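Local coordinates for uncharacterized protein (Bacteroides ovatus, PDB 3P02), which is of unknown function but has an N-terminal beta sandwich, probably immunoglobulin-like of the E-set type, and a C-terminal beta domain, at residues Y39-L44 against A147-I152; I13-Q18 against V57-R62; A105-E110 against L124-C129. All coordinates share one frame; numbering follows the deposited sequence. Where two conformers were deposited one is given.

Overall arrangement
All three contacts are buried and apolar, lying where the two sheets of the N-terminal beta sandwich face each other; contact 1 alone has a partly exposed member, Tyr39. Contacts 1 and 3 use neighbouring strands of each sheet, 36-45 beside 104-112 and 146-154 beside 122-130, and their centres are about 6 Å apart. Contact 2, its centre about 5 Å from that of contact 3, joins the short edge strand 13-15 to strand 55-61. The chemistry shifts: a tyrosine with aliphatic partners in contact 1, two phenylalanines beside an isoleucine-valine pair in contact 2, and only branched aliphatic side chains across the layer in contact 3, while Lys127 makes a polar contact on the other face of its strand.

Contact 1 (Y39-L44 against A147-I152); sequences YNLPVL and AVLRPI
In the core of the N-terminal beta sandwich, Tyr39 and Leu41 of one sheet meet Ala147 and Leu149 of the other. The strands run nearly antiparallel, at 167°, with their segment axes 10.2 Å apart at the closest, a spacing bridged by side chains and not by backbone hydrogen bonds. Each strand is bonded instead within its own sheet: Tyr39 and Leu41 pair with Ile109 and Leu107, while Leu149 pairs with Leu124. The Tyr39 ring stands out from its strand with CG anti to the backbone N (chi1 174°), and this carries its CD2-CE2 side to the forked end of Leu149. Both methyls of that fork take part: Leu149 CD1 lies 3.8 Å from Tyr39 CD2, and Leu149 CD2 is equally close to Tyr39 CE2. The approach to the ring is oblique. Thr25 and Val27 also touch the tyrosine, and Leu149 is packed by Ile109 of strand 104-112 as well as by Tyr39. Two residues further on, Leu41 extends a single methyl across the layer, its CD2 resting 4.0 Å from Ala147 CB and, more loosely, 4.4 Å from Leu149 CD1.

Contact 2 (I13-Q18 against V57-R62); sequences ISFKTQ and VSFSLR
Ile13 and Val57 mark the narrow end of this contact, their CA atoms 8.1 Å apart, and from there the two chains head in broadly the same direction while drawing apart. By Phe15 and Phe59 the CA-CA distance has grown to 10.7 Å, and larger side chains span the wider gap. At the narrow end Ile13 and Val57 meet tip to tip, with Ile13 CD1 3.6 Å from Val57 CG2. The isoleucine is stretched out for this, CD1 lying far from CA along its chain (chi2 158°). Further along, the two phenylalanine side chains meet at an oblique angle. The CE1-CZ bond of Phe15 runs alongside the CD1-CE1 bond of Phe59, with Phe15 CZ 3.8 Å from Phe59 CD1 and the two CE1 atoms at the same distance. Phe15 CZ arrives at the edge of the Phe59 ring, near its plane, whereas Phe59 comes obliquely to the Phe15 ring. With only an alanine at Phe15, the CD1-CE1 edge of Phe59 is likely to lose its aromatic partner and a gap to open between the sheets. Strand 13-15 forms the border of one sheet of the sandwich, bonded to strand 36-45, and Leu41, Val43 and Ala147 pack against Phe15. Strand 55-61 belongs to the facing sheet, held between strands 95-98 and 122-130, whose Leu96 and Val128 touch Phe59.

Contact 3 (A105-E110 against L124-C129); sequences ALLPIE and LPLKVC. With EDO (1,2-ethanediol), chain E.
Leu107 and Ile109 face Leu124 and Leu126 across the two layers of the beta sandwich, on strands inclined at 147° whose segment axes approach to 11.2 Å. Four aliphatic side chains meet between the sheets here, and Ile109 is central to the group, since each of its branches meets a different leucine. The Ile109 and Leu124 side chains run past each other in opposite directions, with Ile109 CG2 3.9 Å from Leu124 CD2. The longer branch of the isoleucine meets Leu126 tip to tip, Ile109 CD1 to Leu126 CD1 at 3.8 Å. Leu126 has CG anti to its carbonyl carbon (chi1 -54°), which points its CD1 into the layer, where that methyl meets two partners: besides Ile109 it receives Leu107, whose CD2 is 4.2 Å from Leu126 CD1 and comes in at a slant. The same core extends to neighbouring strands: Ile109 also packs on Leu41 and Leu149, and Leu107 on Phe59. The next residue, Lys127, projects from the other face of its strand, its chain fully extended. There the ammonium group is hydrogen-bonded to the backbone O of Tyr136, and it also reaches a bound 1,2-ethanediol, probably from the crystallisation liquor, through a weak hydrogen bond of 2.9 Å from Lys127 NZ to O1 of the diol.

Contact 1 (Y39-L44 against A147-I152)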
ATOM      1  N   TYR A  39       0.161 -14.414   5.068  1.00 14.15           N
ATOM      2  CA  TYR A  39      -1.177 -14.272   4.520  1.00 12.76           C
ATOM      3  C   TYR A  39      -1.706 -15.661   4.155  1.00 15.59           C
ATOM      4  O   TYR A  39      -1.024 -16.410   3.444  1.00 15.23           O
ATOM      5  CB  TYR A  39      -1.165 -13.365   3.305  1.00 14.19           C
ATOM      6  CG  TYR A  39      -2.500 -13.304   2.606  1.00 16.52           C
ATOM      7  CD1 TYR A  39      -3.548 -12.543   3.122  1.00 19.40           C
ATOM      8  CD2 TYR A  39      -2.703 -13.960   1.398  1.00 17.43           C
ATOM      9  CE1 TYR A  39      -4.780 -12.472   2.466  1.00 21.95           C
ATOM     10  CE2 TYR A  39      -3.931 -13.905   0.742  1.00 17.92           C
ATOM     11  CZ  TYR A  39      -4.970 -13.176   1.287  1.00 27.04           C
ATOM     12  OH  TYR A  39      -6.170 -13.122   0.621  1.00 30.17           O
ATOM     13  N   ASN A  40      -2.930 -15.997   4.607  1.00 12.86           N
ATOM     14  CA  ASN A  40      -3.500 -17.317   4.295  1.00 12.07           C
ATOM     15  C   ASN A  40      -4.468 -17.188   3.158  1.00 15.19           C
ATOM     16  O   ASN A  40      -5.536 -16.611   3.320  1.00 15.98           O
ATOM     17  CB  ASN A  40      -4.185 -17.913   5.536  1.00 15.96           C
ATOM     18  CG  ASN A  40      -3.179 -18.139   6.607  1.00 27.46           C
ATOM     19  OD1 ASN A  40      -3.059 -17.360   7.573  1.00 30.07           O
ATOM     20  ND2 ASN A  40      -2.314 -19.078   6.351  1.00 16.64           N
ATOM     21  N   LEU A  41      -4.056 -17.652   1.973  1.00 11.77           N
ATOM     22  CA  LEU A  41      -4.858 -17.559   0.769  1.00 11.76           C
ATOM     23  C   LEU A  41      -5.812 -18.780   0.698  1.00 14.11           C
ATOM     24  O   LEU A  41      -5.321 -19.898   0.561  1.00 12.24           O
ATOM     25  CB  LEU A  41      -3.899 -17.505  -0.439  1.00 12.55           C
ATOM     26  CG  LEU A  41      -4.519 -17.481  -1.834  1.00 14.92           C
ATOM     27  CD1 LEU A  41      -5.553 -16.374  -1.987  1.00 14.95           C
ATOM     28  CD2 LEU A  41      -3.439 -17.293  -2.886  1.00 14.85           C
ATOM     29  N   PRO A  42      -7.158 -18.577   0.772  1.00 11.39           N
ATOM     30  CA  PRO A  42      -8.085 -19.725   0.765  1.00 11.58           C
ATOM     31  C   PRO A  42      -8.121 -20.441  -0.572  1.00 14.10           C
ATOM     32  O   PRO A  42      -8.184 -19.794  -1.628  1.00 12.18           O
ATOM     33  CB  PRO A  42      -9.459 -19.104   1.090  1.00 13.40           C
ATOM     34  CG  PRO A  42      -9.147 -17.787   1.753  1.00 16.72           C
ATOM     35  CD  PRO A  42      -7.879 -17.314   1.024  1.00 12.91           C
ATOM     36  N   VAL A  43      -8.135 -21.781  -0.501  1.00 12.04           N
ATOM     37  CA  VAL A  43      -8.211 -22.688  -1.642  1.00 12.39           C
ATOM     38  C   VAL A  43      -9.547 -23.418  -1.503  1.00 14.52           C
ATOM     39  O   VAL A  43      -9.860 -23.860  -0.395  1.00 13.03           O
ATOM     40  CB  VAL A  43      -6.983 -23.666  -1.612  1.00 16.01           C
ATOM     41  CG1 VAL A  43      -7.076 -24.742  -2.703  1.00 16.51           C
ATOM     42  CG2 VAL A  43      -5.667 -22.893  -1.738  1.00 16.80           C
ATOM     43  N   LEU A  44     -10.323 -23.543  -2.587  1.00 14.58           N
ATOM     44  CA  LEU A  44     -11.610 -24.274  -2.576  1.00 17.37           C
ATOM     45  C   LEU A  44     -11.574 -25.447  -3.504  1.00 22.14           C
ATOM     46  O   LEU A  44     -11.086 -25.299  -4.620  1.00 19.75           O
ATOM     47  CB  LEU A  44     -12.769 -23.368  -3.071  1.00 20.04           C
ATOM     48  CG  LEU A  44     -13.131 -22.074  -2.366  1.00 28.28           C
ATOM     49  CD1 LEU A  44     -14.135 -21.304  -3.195  1.00 30.24           C
ATOM     50  CD2 LEU A  44     -13.750 -22.323  -1.003  1.00 34.22           C
ATOM     51  N   ALA A 147      -4.872 -15.919  -8.414  1.00 11.34           N
ATOM     52  CA  ALA A 147      -5.046 -14.811  -7.471  1.00 11.28           C
ATOM     53  C   ALA A 147      -3.872 -13.840  -7.628  1.00 13.43           C
ATOM     54  O   ALA A 147      -2.736 -14.276  -7.896  1.00 14.05           O
ATOM     55  CB  ALA A 147      -5.080 -15.355  -6.040  1.00 11.83           C
ATOM     56  N   VAL A 148      -4.133 -12.534  -7.522  1.00  9.75           N
ATOM     57  CA  VAL A 148      -3.051 -11.555  -7.612  1.00  9.67           C
ATOM     58  C   VAL A 148      -3.026 -10.805  -6.294  1.00 11.97           C
ATOM     59  O   VAL A 148      -4.008 -10.130  -5.967  1.00 12.11           O
ATOM     60  CB  VAL A 148      -3.178 -10.598  -8.807  1.00 12.50           C
ATOM     61  CG1 VAL A 148      -1.983  -9.633  -8.819  1.00 12.32           C
ATOM     62  CG2 VAL A 148      -3.257 -11.375 -10.112  1.00 12.63           C
ATOM     63  N   LEU A 149      -1.922 -10.910  -5.542  1.00 10.12           N
ATOM     64  CA  LEU A 149      -1.841 -10.296  -4.224  1.00  9.43           C
ATOM     65  C   LEU A 149      -0.980  -9.058  -4.255  1.00 11.94           C
ATOM     66  O   LEU A 149       0.142  -9.113  -4.767  1.00 11.87           O
ATOM     67  CB  LEU A 149      -1.272 -11.282  -3.196  1.00  9.16           C
ATOM     68  CG  LEU A 149      -1.936 -12.666  -3.147  1.00 12.31           C
ATOM     69  CD1 LEU A 149      -1.218 -13.524  -2.113  1.00 13.11           C
ATOM     70  CD2 LEU A 149      -3.439 -12.538  -2.767  1.00 13.58           C
ATOM     71  N   ARG A 150      -1.503  -7.954  -3.692  1.00  8.59           N
ATOM     72  CA  ARG A 150      -0.794  -6.676  -3.626  0.50  9.41           C
ATOM     73  C   ARG A 150      -0.430  -6.363  -2.179  1.00 13.02           C
ATOM     74  O   ARG A 150      -1.348  -6.068  -1.406  1.00 12.92           O
ATOM     75  CB  ARG A 150      -1.681  -5.552  -4.189  0.50 11.45           C
ATOM     76  CG  ARG A 150      -0.873  -4.461  -4.862  0.50 25.51           C
ATOM     77  CD  ARG A 150      -1.384  -3.080  -4.576  0.50 21.76           C
ATOM     78  NE  ARG A 150      -0.276  -2.184  -4.250  0.50 21.06           N
ATOM     79  CZ  ARG A 150      -0.363  -0.863  -4.218  0.50 29.67           C
ATOM     80  NH1 ARG A 150      -1.510  -0.259  -4.509  0.50 29.32           N
ATOM     81  NH2 ARG A 150       0.691  -0.134  -3.897  0.50  9.68           N
ATOM     82  N   PRO A 151       0.869  -6.388  -1.764  1.00 10.28           N
ATOM     83  CA  PRO A 151       1.162  -6.010  -0.372  1.00 10.21           C
ATOM     84  C   PRO A 151       0.977  -4.502  -0.158  1.00 13.47           C
ATOM     85  O   PRO A 151       1.419  -3.677  -0.982  1.00 13.55           O
ATOM     86  CB  PRO A 151       2.625  -6.413  -0.162  1.00 12.23           C
ATOM     87  CG  PRO A 151       3.225  -6.472  -1.553  1.00 17.39           C
ATOM     88  CD  PRO A 151       2.099  -6.734  -2.523  1.00 12.86           C
ATOM     89  N   ILE A 152       0.304  -4.147   0.953  1.00  9.71           N
ATOM     90  CA  ILE A 152       0.069  -2.762   1.373  0.50  9.52           C
ATOM     91  C   ILE A 152       0.799  -2.579   2.691  1.00 12.79           C
ATOM     92  O   ILE A 152       0.341  -3.126   3.690  1.00 10.48           O
ATOM     93  CB  ILE A 152      -1.459  -2.458   1.512  0.50 11.51           C
ATOM     94  CG1 ILE A 152      -2.225  -2.752   0.204  0.50 11.63           C
ATOM     95  CG2 ILE A 152      -1.734  -1.019   2.009  0.50 13.09           C
ATOM     96  CD1 ILE A 152      -1.710  -1.941  -1.050  0.50 13.01           C
TER

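Contact 2 (I13-Q18 against V57-R62)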
ATOM      1  N   ILE A  13      -9.885 -27.225  -8.481  1.00 19.58           N
ATOM      2  CA  ILE A  13      -9.500 -26.375  -7.358  1.00 17.16           C
ATOM      3  C   ILE A  13      -9.314 -24.927  -7.777  1.00 18.17           C
ATOM      4  O   ILE A  13      -8.874 -24.651  -8.884  1.00 16.47           O
ATOM      5  CB  ILE A  13      -8.237 -27.003  -6.753  1.00 19.40           C
ATOM      6  CG1 ILE A  13      -8.568 -28.461  -6.285  1.00 20.90           C
ATOM      7  CG2 ILE A  13      -7.663 -26.167  -5.602  1.00 18.29           C
ATOM      8  CD1 ILE A  13      -7.465 -29.297  -6.170  1.00 29.36           C
ATOM      9  N   SER A  14      -9.684 -23.999  -6.887  1.00 14.69           N
ATOM     10  CA  SER A  14      -9.586 -22.581  -7.187  1.00 14.98           C
ATOM     11  C   SER A  14      -9.215 -21.792  -5.954  1.00 17.10           C
ATOM     12  O   SER A  14      -9.193 -22.352  -4.849  1.00 17.74           O
ATOM     13  CB  SER A  14     -10.925 -22.081  -7.717  1.00 18.61           C
ATOM     14  OG  SER A  14     -11.936 -22.243  -6.739  1.00 23.13           O
ATOM     15  N   PHE A  15      -8.996 -20.483  -6.132  1.00 13.60           N
ATOM     16  CA  PHE A  15      -8.770 -19.593  -5.007  1.00 12.24           C
ATOM     17  C   PHE A  15     -10.047 -18.859  -4.657  1.00 18.26           C
ATOM     18  O   PHE A  15     -10.869 -18.572  -5.541  1.00 17.53           O
ATOM     19  CB  PHE A  15      -7.670 -18.569  -5.299  1.00 12.83           C
ATOM     20  CG  PHE A  15      -6.288 -19.137  -5.381  1.00 13.16           C
ATOM     21  CD1 PHE A  15      -5.730 -19.823  -4.298  1.00 15.96           C
ATOM     22  CD2 PHE A  15      -5.531 -18.997  -6.545  1.00 13.29           C
ATOM     23  CE1 PHE A  15      -4.430 -20.336  -4.371  1.00 16.45           C
ATOM     24  CE2 PHE A  15      -4.213 -19.469  -6.596  1.00 14.39           C
ATOM     25  CZ  PHE A  15      -3.676 -20.142  -5.514  1.00 14.22           C
ATOM     26  N   LYS A  16     -10.178 -18.506  -3.366  1.00 16.79           N
ATOM     27  CA  LYS A  16     -11.360 -17.831  -2.871  1.00 20.00           C
ATOM     28  C   LYS A  16     -10.951 -16.534  -2.274  1.00 25.72           C
ATOM     29  O   LYS A  16     -10.516 -16.467  -1.113  1.00 23.75           O
ATOM     30  CB  LYS A  16     -12.107 -18.703  -1.840  1.00 24.47           C
ATOM     31  N   THR A  17     -11.022 -15.504  -3.105  1.00 26.33           N
ATOM     32  CA  THR A  17     -10.733 -14.134  -2.720  1.00 28.65           C
ATOM     33  C   THR A  17     -11.796 -13.220  -3.303  1.00 37.01           C
ATOM     34  O   THR A  17     -12.499 -13.603  -4.244  1.00 36.33           O
ATOM     35  CB  THR A  17      -9.322 -13.678  -3.207  1.00 39.23           C
ATOM     36  OG1 THR A  17      -9.185 -13.865  -4.623  1.00 42.38           O
ATOM     37  CG2 THR A  17      -8.197 -14.339  -2.458  1.00 36.81           C
ATOM     38  N   GLN A  18     -11.921 -12.021  -2.722  0.50 36.14           N
ATOM     39  CA  GLN A  18     -12.804 -10.946  -3.173  0.50 36.91           C
ATOM     40  C   GLN A  18     -11.886  -9.796  -3.669  0.50 41.25           C
ATOM     41  O   GLN A  18     -11.591  -8.879  -2.898  0.50 40.96           O
ATOM     42  CB  GLN A  18     -13.814 -10.508  -2.070  0.50 38.51           C
ATOM     43  CG  GLN A  18     -13.231 -10.197  -0.675  0.50 48.93           C
ATOM     44  CD  GLN A  18     -13.662  -8.842  -0.149  0.50 64.80           C
ATOM     45  OE1 GLN A  18     -13.352  -7.792  -0.724  0.50 61.80           O
ATOM     46  NE2 GLN A  18     -14.358  -8.826   0.979  0.50 52.02           N
ATOM     47  N   VAL A  57      -1.987 -30.687  -5.007  1.00 20.43           N
ATOM     48  CA  VAL A  57      -2.161 -29.381  -5.615  1.00 20.20           C
ATOM     49  C   VAL A  57      -0.833 -28.667  -5.746  1.00 20.66           C
ATOM     50  O   VAL A  57      -0.008 -28.767  -4.835  1.00 19.66           O
ATOM     51  CB  VAL A  57      -3.142 -28.582  -4.711  1.00 25.77           C
ATOM     52  CG1 VAL A  57      -3.580 -27.315  -5.390  1.00 26.32           C
ATOM     53  CG2 VAL A  57      -4.369 -29.433  -4.366  1.00 25.97           C
ATOM     54  N   SER A  58      -0.625 -27.984  -6.891  1.00 14.89           N
ATOM     55  CA  SER A  58       0.594 -27.209  -7.109  0.50 13.99           C
ATOM     56  C   SER A  58       0.263 -25.730  -7.207  1.00 17.05           C
ATOM     57  O   SER A  58      -0.810 -25.360  -7.701  1.00 17.49           O
ATOM     58  CB  SER A  58       1.353 -27.674  -8.350  0.50 18.12           C
ATOM     59  OG  SER A  58       0.834 -27.148  -9.555  0.50 27.68           O
ATOM     60  N   PHE A  59       1.176 -24.903  -6.713  1.00 12.64           N
ATOM     61  CA  PHE A  59       1.038 -23.445  -6.727  1.00 13.36           C
ATOM     62  C   PHE A  59       2.255 -22.879  -7.378  1.00 20.99           C
ATOM     63  O   PHE A  59       3.378 -23.281  -7.054  1.00 21.69           O
ATOM     64  CB  PHE A  59       0.905 -22.899  -5.302  1.00 14.40           C
ATOM     65  CG  PHE A  59      -0.215 -23.533  -4.523  1.00 16.24           C
ATOM     66  CD1 PHE A  59      -1.525 -23.100  -4.685  1.00 19.20           C
ATOM     67  CD2 PHE A  59       0.043 -24.532  -3.597  1.00 17.83           C
ATOM     68  CE1 PHE A  59      -2.558 -23.660  -3.932  1.00 20.10           C
ATOM     69  CE2 PHE A  59      -0.996 -25.120  -2.874  1.00 21.98           C
ATOM     70  CZ  PHE A  59      -2.291 -24.683  -3.049  1.00 20.36           C
ATOM     71  N   SER A  60       2.061 -21.936  -8.275  1.00 17.25           N
ATOM     72  CA  SER A  60       3.211 -21.367  -8.932  1.00 18.08           C
ATOM     73  C   SER A  60       2.998 -19.927  -9.230  1.00 20.86           C
ATOM     74  O   SER A  60       1.863 -19.469  -9.397  1.00 16.62           O
ATOM     75  CB  SER A  60       3.497 -22.112 -10.235  1.00 23.18           C
ATOM     76  OG  SER A  60       2.483 -21.864 -11.194  1.00 31.92           O
ATOM     77  N   LEU A  61       4.119 -19.221  -9.358  1.00 18.53           N
ATOM     78  CA  LEU A  61       4.126 -17.859  -9.831  1.00 18.12           C
ATOM     79  C   LEU A  61       3.644 -17.918 -11.280  1.00 21.32           C
ATOM     80  O   LEU A  61       4.160 -18.734 -12.061  1.00 22.36           O
ATOM     81  CB  LEU A  61       5.557 -17.332  -9.719  1.00 18.42           C
ATOM     82  CG  LEU A  61       5.823 -15.985 -10.360  1.00 23.31           C
ATOM     83  CD1 LEU A  61       5.294 -14.876  -9.480  1.00 21.61           C
ATOM     84  CD2 LEU A  61       7.311 -15.811 -10.601  1.00 28.62           C
ATOM     85  N   ARG A  62       2.612 -17.139 -11.626  1.00 16.91           N
ATOM     86  CA  ARG A  62       2.042 -17.175 -12.976  1.00 17.70           C
ATOM     87  C   ARG A  62       2.675 -16.040 -13.802  1.00 20.88           C
ATOM     88  O   ARG A  62       2.381 -14.859 -13.611  1.00 19.99           O
ATOM     89  CB  ARG A  62       0.515 -17.113 -12.862  1.00 19.76           C
ATOM     90  CG  ARG A  62      -0.216 -17.421 -14.138  1.00 18.11           C
ATOM     91  CD  ARG A  62       0.112 -18.766 -14.772  1.00 11.57           C
ATOM     92  NE  ARG A  62      -0.256 -18.626 -16.184  1.00 14.95           N
ATOM     93  CZ  ARG A  62      -0.421 -19.624 -17.044  1.00 16.90           C
ATOM     94  NH1 ARG A  62      -0.311 -20.895 -16.638  1.00 14.50           N
ATOM     95  NH2 ARG A  62      -0.726 -19.367 -18.315  1.00 16.44           N
TER

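Contact 3 (A105-E110 against L124-C129)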
ATOM      1  N   ALA A 105      -8.687 -25.625   1.760  1.00 14.61           N
ATOM      2  CA  ALA A 105      -7.271 -25.625   2.112  1.00 13.39           C
ATOM      3  C   ALA A 105      -6.784 -24.194   2.183  1.00 15.23           C
ATOM      4  O   ALA A 105      -7.523 -23.272   1.832  1.00 14.21           O
ATOM      5  CB  ALA A 105      -6.460 -26.415   1.090  1.00 14.62           C
ATOM      6  N   LEU A 106      -5.567 -24.002   2.698  1.00 13.32           N
ATOM      7  CA  LEU A 106      -4.970 -22.675   2.797  1.00 13.90           C
ATOM      8  C   LEU A 106      -3.566 -22.681   2.256  1.00 18.69           C
ATOM      9  O   LEU A 106      -2.801 -23.602   2.538  1.00 17.86           O
ATOM     10  CB  LEU A 106      -4.939 -22.230   4.263  1.00 14.46           C
ATOM     11  CG  LEU A 106      -6.285 -21.788   4.850  1.00 18.82           C
ATOM     12  CD1 LEU A 106      -6.138 -21.582   6.316  1.00 17.65           C
ATOM     13  CD2 LEU A 106      -6.796 -20.487   4.192  1.00 18.23           C
ATOM     14  N   LEU A 107      -3.238 -21.662   1.479  1.00 15.88           N
ATOM     15  CA  LEU A 107      -1.893 -21.478   0.994  1.00 14.95           C
ATOM     16  C   LEU A 107      -1.265 -20.390   1.844  1.00 16.47           C
ATOM     17  O   LEU A 107      -1.657 -19.231   1.705  1.00 16.14           O
ATOM     18  CB  LEU A 107      -1.829 -21.126  -0.499  1.00 14.60           C
ATOM     19  CG  LEU A 107      -0.400 -20.850  -1.049  1.00 18.06           C
ATOM     20  CD1 LEU A 107       0.495 -22.078  -0.925  1.00 17.91           C
ATOM     21  CD2 LEU A 107      -0.463 -20.399  -2.488  1.00 18.61           C
ATOM     22  N   PRO A 108      -0.349 -20.734   2.758  1.00 14.57           N
ATOM     23  CA  PRO A 108       0.274 -19.669   3.568  1.00 13.80           C
ATOM     24  C   PRO A 108       1.422 -19.022   2.802  1.00 15.43           C
ATOM     25  O   PRO A 108       2.362 -19.705   2.367  1.00 14.92           O
ATOM     26  CB  PRO A 108       0.733 -20.381   4.840  1.00 15.64           C
ATOM     27  CG  PRO A 108       0.789 -21.896   4.471  1.00 20.61           C
ATOM     28  CD  PRO A 108       0.178 -22.080   3.096  1.00 16.21           C
ATOM     29  N   ILE A 109       1.325 -17.694   2.617  1.00 12.70           N
ATOM     30  CA  ILE A 109       2.367 -16.930   1.941  1.00 11.97           C
ATOM     31  C   ILE A 109       3.054 -16.054   2.972  1.00 15.16           C
ATOM     32  O   ILE A 109       2.419 -15.142   3.509  1.00 12.92           O
ATOM     33  CB  ILE A 109       1.838 -16.090   0.754  1.00 13.92           C
ATOM     34  CG1 ILE A 109       1.072 -16.991  -0.253  1.00 15.34           C
ATOM     35  CG2 ILE A 109       3.007 -15.352   0.066  1.00 14.51           C
ATOM     36  CD1 ILE A 109      -0.201 -16.496  -0.672  1.00 21.25           C
ATOM     37  N   GLU A 110       4.352 -16.312   3.220  1.00 13.51           N
ATOM     38  CA  GLU A 110       5.110 -15.511   4.174  1.00 12.49           C
ATOM     39  C   GLU A 110       5.727 -14.332   3.461  1.00 15.53           C
ATOM     40  O   GLU A 110       6.580 -14.517   2.595  1.00 16.44           O
ATOM     41  CB  GLU A 110       6.188 -16.350   4.860  1.00 13.98           C
ATOM     42  CG  GLU A 110       5.594 -17.413   5.785  1.00 27.26           C
ATOM     43  CD  GLU A 110       6.576 -18.263   6.575  1.00 49.14           C
ATOM     44  OE1 GLU A 110       7.803 -18.121   6.362  1.00 40.69           O
ATOM     45  OE2 GLU A 110       6.115 -19.071   7.415  1.00 45.12           O
ATOM     46  N   LEU A 124       1.939 -10.154  -6.603  1.00  8.38           N
ATOM     47  CA  LEU A 124       2.334 -11.550  -6.651  1.00  7.52           C
ATOM     48  C   LEU A 124       1.192 -12.366  -7.309  1.00 10.96           C
ATOM     49  O   LEU A 124       0.138 -12.562  -6.689  1.00 10.43           O
ATOM     50  CB  LEU A 124       2.652 -12.061  -5.225  1.00  8.28           C
ATOM     51  CG  LEU A 124       2.981 -13.545  -5.101  1.00 12.82           C
ATOM     52  CD1 LEU A 124       4.221 -13.931  -5.951  1.00 13.50           C
ATOM     53  CD2 LEU A 124       3.160 -13.949  -3.619  1.00 13.33           C
ATOM     54  N   PRO A 125       1.390 -12.760  -8.591  1.00 10.43           N
ATOM     55  CA  PRO A 125       0.349 -13.506  -9.309  1.00 10.22           C
ATOM     56  C   PRO A 125       0.552 -15.013  -9.119  1.00 14.99           C
ATOM     57  O   PRO A 125       1.626 -15.531  -9.409  1.00 13.75           O
ATOM     58  CB  PRO A 125       0.564 -13.049 -10.767  1.00 11.22           C
ATOM     59  CG  PRO A 125       2.062 -12.856 -10.883  1.00 13.52           C
ATOM     60  CD  PRO A 125       2.552 -12.461  -9.465  1.00 10.48           C
ATOM     61  N   LEU A 126      -0.451 -15.716  -8.584  1.00 12.26           N
ATOM     62  CA  LEU A 126      -0.309 -17.137  -8.263  1.00 11.33           C
ATOM     63  C   LEU A 126      -1.371 -17.963  -8.888  1.00 13.68           C
ATOM     64  O   LEU A 126      -2.533 -17.578  -8.795  1.00 13.69           O
ATOM     65  CB  LEU A 126      -0.432 -17.341  -6.729  1.00 12.88           C
ATOM     66  CG  LEU A 126       0.481 -16.527  -5.861  1.00 18.31           C
ATOM     67  CD1 LEU A 126       0.123 -16.725  -4.406  1.00 19.93           C
ATOM     68  CD2 LEU A 126       1.914 -16.937  -6.087  1.00 21.12           C
ATOM     69  N   LYS A 127      -1.017 -19.128  -9.421  1.00 10.31           N
ATOM     70  CA  LYS A 127      -2.043 -19.999  -9.980  1.00  9.85           C
ATOM     71  C   LYS A 127      -2.007 -21.347  -9.281  1.00 13.87           C
ATOM     72  O   LYS A 127      -0.935 -21.837  -8.952  1.00 13.26           O
ATOM     73  CB  LYS A 127      -1.832 -20.187 -11.504  1.00 11.65           C
ATOM     74  CG  LYS A 127      -2.920 -21.060 -12.156  1.00 15.64           C
ATOM     75  CD  LYS A 127      -2.830 -21.107 -13.670  1.00 14.74           C
ATOM     76  CE  LYS A 127      -3.973 -21.916 -14.225  1.00 14.76           C
ATOM     77  NZ  LYS A 127      -3.869 -22.081 -15.710  1.00 11.84           N
ATOM     78  N   VAL A 128      -3.175 -21.943  -9.099  1.00 11.83           N
ATOM     79  CA  VAL A 128      -3.328 -23.270  -8.522  1.00 12.46           C
ATOM     80  C   VAL A 128      -3.651 -24.241  -9.671  1.00 16.83           C
ATOM     81  O   VAL A 128      -4.445 -23.897 -10.561  1.00 16.16           O
ATOM     82  CB  VAL A 128      -4.369 -23.315  -7.346  1.00 16.18           C
ATOM     83  CG1 VAL A 128      -5.761 -22.841  -7.765  1.00 16.71           C
ATOM     84  CG2 VAL A 128      -4.431 -24.709  -6.721  1.00 16.13           C
ATOM     85  N   CYS A 129      -3.024 -25.454  -9.647  1.00 16.10           N
ATOM     86  CA  CYS A 129      -3.145 -26.493 -10.673  0.50 19.62           C
ATOM     87  C   CYS A 129      -3.077 -27.874 -10.022  1.00 21.08           C
ATOM     88  O   CYS A 129      -2.695 -27.983  -8.866  1.00 18.14           O
ATOM     89  CB  CYS A 129      -2.007 -26.310 -11.678  0.50 22.09           C
ATOM     90  SG  CYS A 129      -2.269 -27.114 -13.275  0.50 28.06           S
TER
HETATM   91  C1  EDO E   4      -1.249 -24.062 -15.901  1.00 75.97           C
HETATM   92  O1  EDO E   4      -2.335 -24.308 -16.797  1.00 77.08           O
HETATM   93  C2  EDO E   4      -0.168 -25.121 -16.045  1.00 75.77           C
HETATM   94  O2  EDO E   4       0.836 -24.880 -15.053  1.00 82.83           O